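Local structure of amidase, hydantoinase/carbamoylase family (Burkholderia ambifaria, 5TP4) at residues A85-G90 against A190-F195; F74-G79 against D126-I131. The protein probably hydrolyses N-carbamoyl-L-amino acids to the free amino acids, as a zinc-dependent amidase of the peptidase M20 family. All blocks are in the same frame, centred on the assembly; numbering follows the deposited sequence.

In the fold
Contacts 1 and 2 are neighbouring parts of one mixed sheet in the zinc-binding domain, their centres about 8 Å apart. Across it the strands run 73-77, 129-133, 87-91 and 193-199, so contact 2 joins the first pair, contact 1 the last. The seam between them is probably closed by I89 N to E130 O at 2.8 Å and V87 N to P128 O at 2.9 Å. One ethanediol molecule touches both contacts. Strand 193-199 carries the zinc ligand H198, and H92, a second zinc ligand, directly follows strand 87-91. The Y194 side chain of contact 1 lies about 10 Å from a bound zinc ion; the I131 side chain of contact 2 is about 10 Å from that of H92.

Contact 1. Residues A85-G90 against A190-F195; sequences APVLIG and AVDAYF. With EDO (1,2-ethanediol), chain S.
L88 O is gripped twice from the neighbouring strand: F195 N donates to it at 2.8 Å and 167°, nearly in line with the carbonyl, and the CA-H of Y194 also leans on it. F195 turns both its N-H and its C=O to strand 87-90, F195 O receiving G90 N at 3.0 Å, just as L88 uses both its N, to A193 O, and its O. This is parallel pairing, as in the central sheet of M20 enzymes. Before the regular strand begins, D192 has a helix-like backbone, yet its N still bonds P86 O at 2.7 Å, tilted 29° out of the carbonyl plane.

Side chains divide by face. L88 and Y194 share one: L88 CG, anti to the backbone N (chi1 -173°), lies in the plane of the Y194 ring at its edge, 3.9 Å from Y194 CD1. L88 CD2 meets V191 CG2 at 4.0 Å, the two chains crossing at about a right angle. Beyond the ring, Y194 OH settles 3.3 Å from G90 C; glycine, having no CB, permits this close approach. Y194 OH is hydrogen-bonded to E196 OE2 and accepts from W134 NE1, so the buried hydroxyl of a tyrosine is satisfied. On the other face, V87 CG1 touches the edge of the F195 ring at CD1, 3.9 Å away. D192 OD2 lies beside V87 CG2 and pairs with R415.

Helix 398-416 packs over the V87, A193 and F195 face, helix 367-372 against Y194, and strand 129-133 continues the sheet beyond 87-91.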
ATOM      1  N   ALA B  85      19.114 -49.085  -6.174  1.00 14.36           N
ATOM      2  CA  ALA B  85      18.724 -47.724  -6.495  1.00 11.74           C
ATOM      3  C   ALA B  85      19.781 -46.747  -5.979  1.00 13.76           C
ATOM      4  O   ALA B  85      20.446 -47.019  -4.973  1.00 13.45           O
ATOM      5  CB  ALA B  85      17.373 -47.399  -5.865  1.00 12.72           C
ATOM      6  N   PRO B  86      19.945 -45.607  -6.647  1.00 10.70           N
ATOM      7  CA  PRO B  86      21.003 -44.662  -6.272  1.00 11.46           C
ATOM      8  C   PRO B  86      20.644 -43.810  -5.061  1.00 10.69           C
ATOM      9  O   PRO B  86      19.478 -43.566  -4.737  1.00 12.55           O
ATOM     10  CB  PRO B  86      21.148 -43.796  -7.531  1.00 14.33           C
ATOM     11  CG  PRO B  86      19.758 -43.783  -8.131  1.00 12.34           C
ATOM     12  CD  PRO B  86      19.215 -45.174  -7.852  1.00 11.60           C
ATOM     13  N   VAL B  87      21.700 -43.348  -4.404  1.00  9.45           N
ATOM     14  CA  VAL B  87      21.626 -42.220  -3.493  1.00 10.30           C
ATOM     15  C   VAL B  87      21.863 -40.985  -4.347  1.00  9.28           C
ATOM     16  O   VAL B  87      22.872 -40.901  -5.057  1.00 10.83           O
ATOM     17  CB  VAL B  87      22.670 -42.341  -2.379  1.00  8.22           C
ATOM     18  CG1 VAL B  87      22.693 -41.032  -1.547  1.00 10.84           C
ATOM     19  CG2 VAL B  87      22.378 -43.574  -1.548  1.00  8.89           C
ATOM     20  N   LEU B  88      20.929 -40.037  -4.289  1.00  7.87           N
ATOM     21  CA  LEU B  88      20.908 -38.904  -5.204  1.00  9.85           C
ATOM     22  C   LEU B  88      21.267 -37.660  -4.415  1.00 13.20           C
ATOM     23  O   LEU B  88      20.701 -37.425  -3.351  1.00 14.63           O
ATOM     24  CB  LEU B  88      19.517 -38.793  -5.836  1.00 14.51           C
ATOM     25  CG  LEU B  88      19.107 -37.847  -6.954  1.00 20.94           C
ATOM     26  CD1 LEU B  88      19.978 -37.983  -8.212  1.00 21.36           C
ATOM     27  CD2 LEU B  88      17.656 -38.143  -7.267  1.00 15.84           C
ATOM     28  N   ILE B  89      22.221 -36.888  -4.932  1.00 11.07           N
ATOM     29  CA  ILE B  89      22.605 -35.591  -4.385  1.00  8.05           C
ATOM     30  C   ILE B  89      22.135 -34.555  -5.385  1.00  8.02           C
ATOM     31  O   ILE B  89      22.550 -34.599  -6.543  1.00 10.66           O
ATOM     32  CB  ILE B  89      24.127 -35.485  -4.219  1.00  9.78           C
ATOM     33  CG1 ILE B  89      24.658 -36.539  -3.243  1.00 15.85           C
ATOM     34  CG2 ILE B  89      24.539 -34.051  -3.808  1.00  9.26           C
ATOM     35  CD1 ILE B  89      26.193 -36.504  -3.135  1.00 14.58           C
ATOM     36  N   GLY B  90      21.309 -33.600  -4.966  1.00 10.94           N
ATOM     37  CA  GLY B  90      20.763 -32.674  -5.935  1.00  9.88           C
ATOM     38  C   GLY B  90      20.696 -31.250  -5.431  1.00 10.79           C
ATOM     39  O   GLY B  90      20.828 -30.976  -4.237  1.00 12.35           O
ATOM     40  N   ALA B 190      13.610 -45.227  -9.410  1.00 15.95           N
ATOM     41  CA  ALA B 190      13.837 -45.583  -8.016  1.00 16.96           C
ATOM     42  C   ALA B 190      14.983 -44.778  -7.440  1.00 11.63           C
ATOM     43  O   ALA B 190      15.998 -44.546  -8.110  1.00 17.93           O
ATOM     44  CB  ALA B 190      14.147 -47.072  -7.888  1.00 15.82           C
ATOM     45  N   VAL B 191      14.804 -44.300  -6.207  1.00 12.43           N
ATOM     46  CA  VAL B 191      15.828 -43.530  -5.501  1.00 11.58           C
ATOM     47  C   VAL B 191      15.905 -44.058  -4.074  1.00 13.39           C
ATOM     48  O   VAL B 191      14.877 -44.151  -3.396  1.00 17.36           O
ATOM     49  CB  VAL B 191      15.510 -42.018  -5.488  1.00 12.00           C
ATOM     50  CG1 VAL B 191      16.521 -41.281  -4.653  1.00 15.92           C
ATOM     51  CG2 VAL B 191      15.490 -41.451  -6.910  1.00 15.61           C
ATOM     52  N   ASP B 192      17.111 -44.395  -3.612  1.00 10.55           N
ATOM     53  CA  ASP B 192      17.253 -44.876  -2.235  1.00  9.12           C
ATOM     54  C   ASP B 192      17.095 -43.748  -1.225  1.00 15.46           C
ATOM     55  O   ASP B 192      16.490 -43.938  -0.161  1.00 13.53           O
ATOM     56  CB  ASP B 192      18.608 -45.533  -2.024  1.00  8.58           C
ATOM     57  CG  ASP B 192      18.784 -46.035  -0.602  1.00 16.97           C
ATOM     58  OD1 ASP B 192      18.148 -47.050  -0.234  1.00 18.76           O
ATOM     59  OD2 ASP B 192      19.544 -45.402   0.146  1.00 14.53           O
ATOM     60  N   ALA B 193      17.695 -42.597  -1.511  1.00 12.77           N
ATOM     61  CA  ALA B 193      17.644 -41.442  -0.625  1.00  7.91           C
ATOM     62  C   ALA B 193      18.055 -40.235  -1.439  1.00 10.94           C
ATOM     63  O   ALA B 193      18.746 -40.362  -2.454  1.00  9.85           O
ATOM     64  CB  ALA B 193      18.565 -41.592   0.592  1.00  8.93           C
ATOM     65  N   TYR B 194      17.600 -39.059  -0.994  1.00  8.55           N
ATOM     66  CA  TYR B 194      17.912 -37.808  -1.671  1.00  9.90           C
ATOM     67  C   TYR B 194      18.499 -36.866  -0.640  1.00  7.25           C
ATOM     68  O   TYR B 194      17.887 -36.629   0.407  1.00  7.41           O
ATOM     69  CB  TYR B 194      16.666 -37.179  -2.304  1.00  8.26           C
ATOM     70  CG  TYR B 194      16.919 -35.822  -2.903  1.00  8.50           C
ATOM     71  CD1 TYR B 194      17.441 -35.712  -4.187  1.00  8.71           C
ATOM     72  CD2 TYR B 194      16.622 -34.649  -2.207  1.00  8.09           C
ATOM     73  CE1 TYR B 194      17.672 -34.478  -4.749  1.00  9.77           C
ATOM     74  CE2 TYR B 194      16.885 -33.401  -2.766  1.00  8.57           C
ATOM     75  CZ  TYR B 194      17.401 -33.343  -4.041  1.00  9.32           C
ATOM     76  OH  TYR B 194      17.644 -32.117  -4.639  1.00  8.91           O
ATOM     77  N   PHE B 195      19.674 -36.322  -0.942  1.00  8.69           N
ATOM     78  CA  PHE B 195      20.311 -35.334  -0.076  1.00  7.27           C
ATOM     79  C   PHE B 195      20.535 -34.033  -0.840  1.00  7.66           C
ATOM     80  O   PHE B 195      20.918 -34.043  -2.013  1.00 10.55           O
ATOM     81  CB  PHE B 195      21.654 -35.855   0.434  1.00  6.47           C
ATOM     82  CG  PHE B 195      21.562 -37.007   1.400  1.00  9.15           C
ATOM     83  CD1 PHE B 195      21.563 -38.314   0.939  1.00 10.40           C
ATOM     84  CD2 PHE B 195      21.517 -36.772   2.769  1.00  8.25           C
ATOM     85  CE1 PHE B 195      21.499 -39.375   1.820  1.00 12.41           C
ATOM     86  CE2 PHE B 195      21.451 -37.809   3.668  1.00 11.25           C
ATOM     87  CZ  PHE B 195      21.441 -39.123   3.205  1.00 10.31           C
TER
HETATM   88  C1  EDO S 504      16.117 -42.108 -10.747  1.00 27.88           C
HETATM   89  O1  EDO S 504      16.493 -43.475 -10.948  1.00 33.01           O
HETATM   90  C2  EDO S 504      17.375 -41.266 -10.652  1.00 25.00           C
HETATM   91  O2  EDO S 504      18.047 -41.322 -11.918  1.00 25.74           O

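Contact 2. Residues F74-G79 against D126-I131; sequences FARRDG and DKPLEI. With EDO (1,2-ethanediol), chain U; EDO (1,2-ethanediol), chain S.
R76 and E130 sit directly opposite each other as a non-hydrogen-bonded antiparallel pair, their side chains on one face of the sheet. From R76 CB, 4.2 Å from E130 CG, the chain turns at chi2 (78°), swinging R76 CD to 3.4 Å from E130 OE2. R76 NE then forms a salt bridge with D78 OD1 at 2.8 Å, close to the guanidinium plane. P128 CB sits above the centre of the flat group, 3.5 Å from R76 CZ. R76 NH1 makes a second salt bridge, to the anti lone pair of E130 OE2 at 2.9 Å and 159°, and R76 NH2 bonds D78 OD1 weakly, so D78, R76 and E130 form one network. Arginine suits this place: its edge can bond two carboxylates while its flat face lies against a proline ring.

Strand 73-77 lies between 64-67 and 129-133, in the antiparallel part of the M20 catalytic-domain sheet. Two hydrogen-bonded pairs flank R76: A75 with I131, and R77 with L129. E130 OE1 accepts a bond from O2 of an ethanediol, probably from the crystallisation liquor, at 2.6 Å and approaches F74 CD2 at 3.5 Å. The opposite face, with A75, L129 and I131, packs on helices 45-60 and 105-121.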
ATOM      1  N   PHE B  74      21.294 -35.471 -14.936  1.00 11.04           N
ATOM      2  CA  PHE B  74      21.772 -36.507 -14.025  1.00 11.52           C
ATOM      3  C   PHE B  74      23.175 -36.955 -14.374  1.00 10.13           C
ATOM      4  O   PHE B  74      23.447 -37.299 -15.521  1.00 13.90           O
ATOM      5  CB  PHE B  74      20.887 -37.748 -14.102  1.00  8.79           C
ATOM      6  CG  PHE B  74      19.525 -37.524 -13.545  1.00 11.25           C
ATOM      7  CD1 PHE B  74      18.506 -37.053 -14.369  1.00 12.76           C
ATOM      8  CD2 PHE B  74      19.260 -37.769 -12.201  1.00 12.85           C
ATOM      9  CE1 PHE B  74      17.246 -36.840 -13.845  1.00 10.30           C
ATOM     10  CE2 PHE B  74      17.982 -37.564 -11.678  1.00 13.34           C
ATOM     11  CZ  PHE B  74      16.987 -37.079 -12.498  1.00 12.36           C
ATOM     12  N   ALA B  75      24.044 -37.011 -13.382  1.00  7.18           N
ATOM     13  CA  ALA B  75      25.374 -37.594 -13.543  1.00  7.39           C
ATOM     14  C   ALA B  75      25.448 -38.839 -12.667  1.00  9.66           C
ATOM     15  O   ALA B  75      25.047 -38.806 -11.493  1.00 13.53           O
ATOM     16  CB  ALA B  75      26.469 -36.599 -13.143  1.00  7.22           C
ATOM     17  N   ARG B  76      25.963 -39.933 -13.224  1.00  8.34           N
ATOM     18  CA  ARG B  76      25.901 -41.240 -12.581  1.00 11.70           C
ATOM     19  C   ARG B  76      27.290 -41.766 -12.260  1.00 13.84           C
ATOM     20  O   ARG B  76      28.176 -41.755 -13.118  1.00 12.01           O
ATOM     21  CB  ARG B  76      25.184 -42.225 -13.498  1.00 11.62           C
ATOM     22  CG  ARG B  76      25.291 -43.692 -13.092  1.00 14.56           C
ATOM     23  CD  ARG B  76      24.366 -44.064 -11.963  1.00 19.63           C
ATOM     24  NE  ARG B  76      24.375 -45.523 -11.821  1.00 18.56           N
ATOM     25  CZ  ARG B  76      23.335 -46.256 -11.451  1.00 15.48           C
ATOM     26  NH1 ARG B  76      22.175 -45.677 -11.153  1.00 17.36           N
ATOM     27  NH2 ARG B  76      23.478 -47.575 -11.363  1.00 18.99           N
ATOM     28  N   ARG B  77      27.468 -42.246 -11.024  1.00  8.34           N
ATOM     29  CA  ARG B  77      28.658 -42.983 -10.607  1.00  8.75           C
ATOM     30  C   ARG B  77      28.208 -44.336 -10.068  1.00 10.88           C
ATOM     31  O   ARG B  77      27.673 -44.409  -8.961  1.00 12.79           O
ATOM     32  CB  ARG B  77      29.433 -42.222  -9.527  1.00  8.46           C
ATOM     33  CG  ARG B  77      30.758 -42.869  -9.125  1.00 10.74           C
ATOM     34  CD  ARG B  77      31.446 -41.969  -8.093  1.00 11.40           C
ATOM     35  NE  ARG B  77      32.883 -42.218  -7.950  1.00 13.91           N
ATOM     36  CZ  ARG B  77      33.429 -43.056  -7.074  1.00 17.54           C
ATOM     37  NH1 ARG B  77      32.664 -43.802  -6.277  1.00 13.84           N
ATOM     38  NH2 ARG B  77      34.752 -43.151  -6.998  1.00 16.14           N
ATOM     39  N   ASP B  78      28.446 -45.393 -10.838  1.00  9.80           N
ATOM     40  CA  ASP B  78      27.989 -46.725 -10.458  1.00 10.33           C
ATOM     41  C   ASP B  78      28.609 -47.135  -9.129  1.00 10.50           C
ATOM     42  O   ASP B  78      29.726 -46.736  -8.790  1.00 13.79           O
ATOM     43  CB  ASP B  78      28.419 -47.749 -11.500  1.00 16.01           C
ATOM     44  CG  ASP B  78      27.622 -47.681 -12.792  1.00 14.33           C
ATOM     45  OD1 ASP B  78      26.504 -47.117 -12.825  1.00 14.10           O
ATOM     46  OD2 ASP B  78      28.125 -48.270 -13.763  1.00 17.72           O
ATOM     47  N   GLY B  79      27.893 -47.979  -8.390  1.00 13.15           N
ATOM     48  CA  GLY B  79      28.439 -48.647  -7.238  1.00 12.24           C
ATOM     49  C   GLY B  79      28.662 -50.116  -7.549  1.00 16.10           C
ATOM     50  O   GLY B  79      28.462 -50.590  -8.666  1.00 17.39           O
ATOM     51  N   ASP B 126      28.630 -48.977  -2.421  1.00 13.24           N
ATOM     52  CA  ASP B 126      27.755 -50.116  -2.680  0.63 13.38           C
ATOM     53  C   ASP B 126      26.596 -49.684  -3.573  1.00 15.33           C
ATOM     54  O   ASP B 126      26.476 -50.128  -4.722  1.00 16.23           O
ATOM     55  CB  ASP B 126      27.265 -50.695  -1.351  0.63 15.17           C
ATOM     56  CG  ASP B 126      26.423 -51.924  -1.536  0.63 22.63           C
ATOM     57  OD1 ASP B 126      26.833 -52.801  -2.332  0.63 26.52           O
ATOM     58  OD2 ASP B 126      25.362 -52.021  -0.885  0.63 29.87           O
ATOM     59  N   LYS B 127      25.735 -48.817  -3.057  1.00 12.28           N
ATOM     60  CA  LYS B 127      24.704 -48.240  -3.893  1.00 12.44           C
ATOM     61  C   LYS B 127      25.334 -47.207  -4.817  1.00 10.83           C
ATOM     62  O   LYS B 127      26.291 -46.525  -4.437  1.00 10.83           O
ATOM     63  CB  LYS B 127      23.634 -47.562  -3.052  1.00 16.28           C
ATOM     64  CG  LYS B 127      23.024 -48.469  -2.033  1.00 17.61           C
ATOM     65  CD  LYS B 127      21.754 -47.859  -1.519  1.00 20.80           C
ATOM     66  CE  LYS B 127      20.777 -48.955  -1.117  1.00 30.38           C
ATOM     67  NZ  LYS B 127      21.144 -49.516   0.196  1.00 32.44           N
ATOM     68  N   PRO B 128      24.817 -47.065  -6.028  1.00 12.08           N
ATOM     69  CA  PRO B 128      25.318 -46.007  -6.916  1.00  9.39           C
ATOM     70  C   PRO B 128      24.989 -44.620  -6.382  1.00  8.72           C
ATOM     71  O   PRO B 128      24.069 -44.427  -5.585  1.00 11.39           O
ATOM     72  CB  PRO B 128      24.586 -46.280  -8.231  1.00 11.48           C
ATOM     73  CG  PRO B 128      23.307 -47.001  -7.796  1.00 10.16           C
ATOM     74  CD  PRO B 128      23.739 -47.868  -6.647  1.00 10.32           C
ATOM     75  N   LEU B 129      25.776 -43.636  -6.829  1.00  9.05           N
ATOM     76  CA  LEU B 129      25.530 -42.225  -6.564  1.00 11.16           C
ATOM     77  C   LEU B 129      25.088 -41.541  -7.846  1.00 11.37           C
ATOM     78  O   LEU B 129      25.559 -41.880  -8.937  1.00 12.81           O
ATOM     79  CB  LEU B 129      26.790 -41.503  -6.039  1.00 11.72           C
ATOM     80  CG  LEU B 129      27.462 -42.036  -4.776  1.00 14.42           C
ATOM     81  CD1 LEU B 129      28.512 -41.008  -4.241  1.00 12.12           C
ATOM     82  CD2 LEU B 129      26.420 -42.280  -3.739  1.00 12.42           C
ATOM     83  N   GLU B 130      24.191 -40.564  -7.709  1.00  9.63           N
ATOM     84  CA  GLU B 130      23.863 -39.702  -8.836  1.00  7.11           C
ATOM     85  C   GLU B 130      23.822 -38.276  -8.331  1.00  9.15           C
ATOM     86  O   GLU B 130      23.434 -38.030  -7.183  1.00 11.47           O
ATOM     87  CB  GLU B 130      22.532 -40.090  -9.486  1.00 11.94           C
ATOM     88  CG  GLU B 130      22.654 -41.404 -10.294  1.00 13.41           C
ATOM     89  CD  GLU B 130      21.368 -41.801 -11.002  1.00 22.00           C
ATOM     90  OE1 GLU B 130      20.498 -40.925 -11.174  1.00 23.64           O
ATOM     91  OE2 GLU B 130      21.233 -42.974 -11.403  1.00 16.54           O
ATOM     92  N   ILE B 131      24.262 -37.352  -9.166  1.00 10.99           N
ATOM     93  CA  ILE B 131      24.132 -35.930  -8.883  1.00  8.50           C
ATOM     94  C   ILE B 131      23.102 -35.392  -9.865  1.00  9.41           C
ATOM     95  O   ILE B 131      23.116 -35.764 -11.046  1.00 11.48           O
ATOM     96  CB  ILE B 131      25.465 -35.175  -9.048  1.00  9.84           C
ATOM     97  CG1 ILE B 131      26.613 -35.864  -8.341  1.00 11.27           C
ATOM     98  CG2 ILE B 131      25.330 -33.741  -8.575  1.00 10.53           C
ATOM     99  CD1 ILE B 131      27.912 -35.319  -8.919  1.00 16.96           C
TER
HETATM  100  C1  EDO U 506      31.424 -44.876 -13.434  1.00 30.80           C
HETATM  101  O1  EDO U 506      31.600 -43.979 -12.326  1.00 27.67           O
HETATM  102  C2  EDO U 506      30.294 -44.352 -14.301  1.00 26.72           C
HETATM  103  O2  EDO U 506      29.079 -44.777 -13.687  1.00 23.03           O
HETATM  104  C1  EDO S 504      16.117 -42.108 -10.747  1.00 27.88           C
HETATM  105  O1  EDO S 504      16.493 -43.475 -10.948  1.00 33.01           O
HETATM  106  C2  EDO S 504      17.375 -41.266 -10.652  1.00 25.00           C
HETATM  107  O2  EDO S 504      18.047 -41.322 -11.918  1.00 25.74           O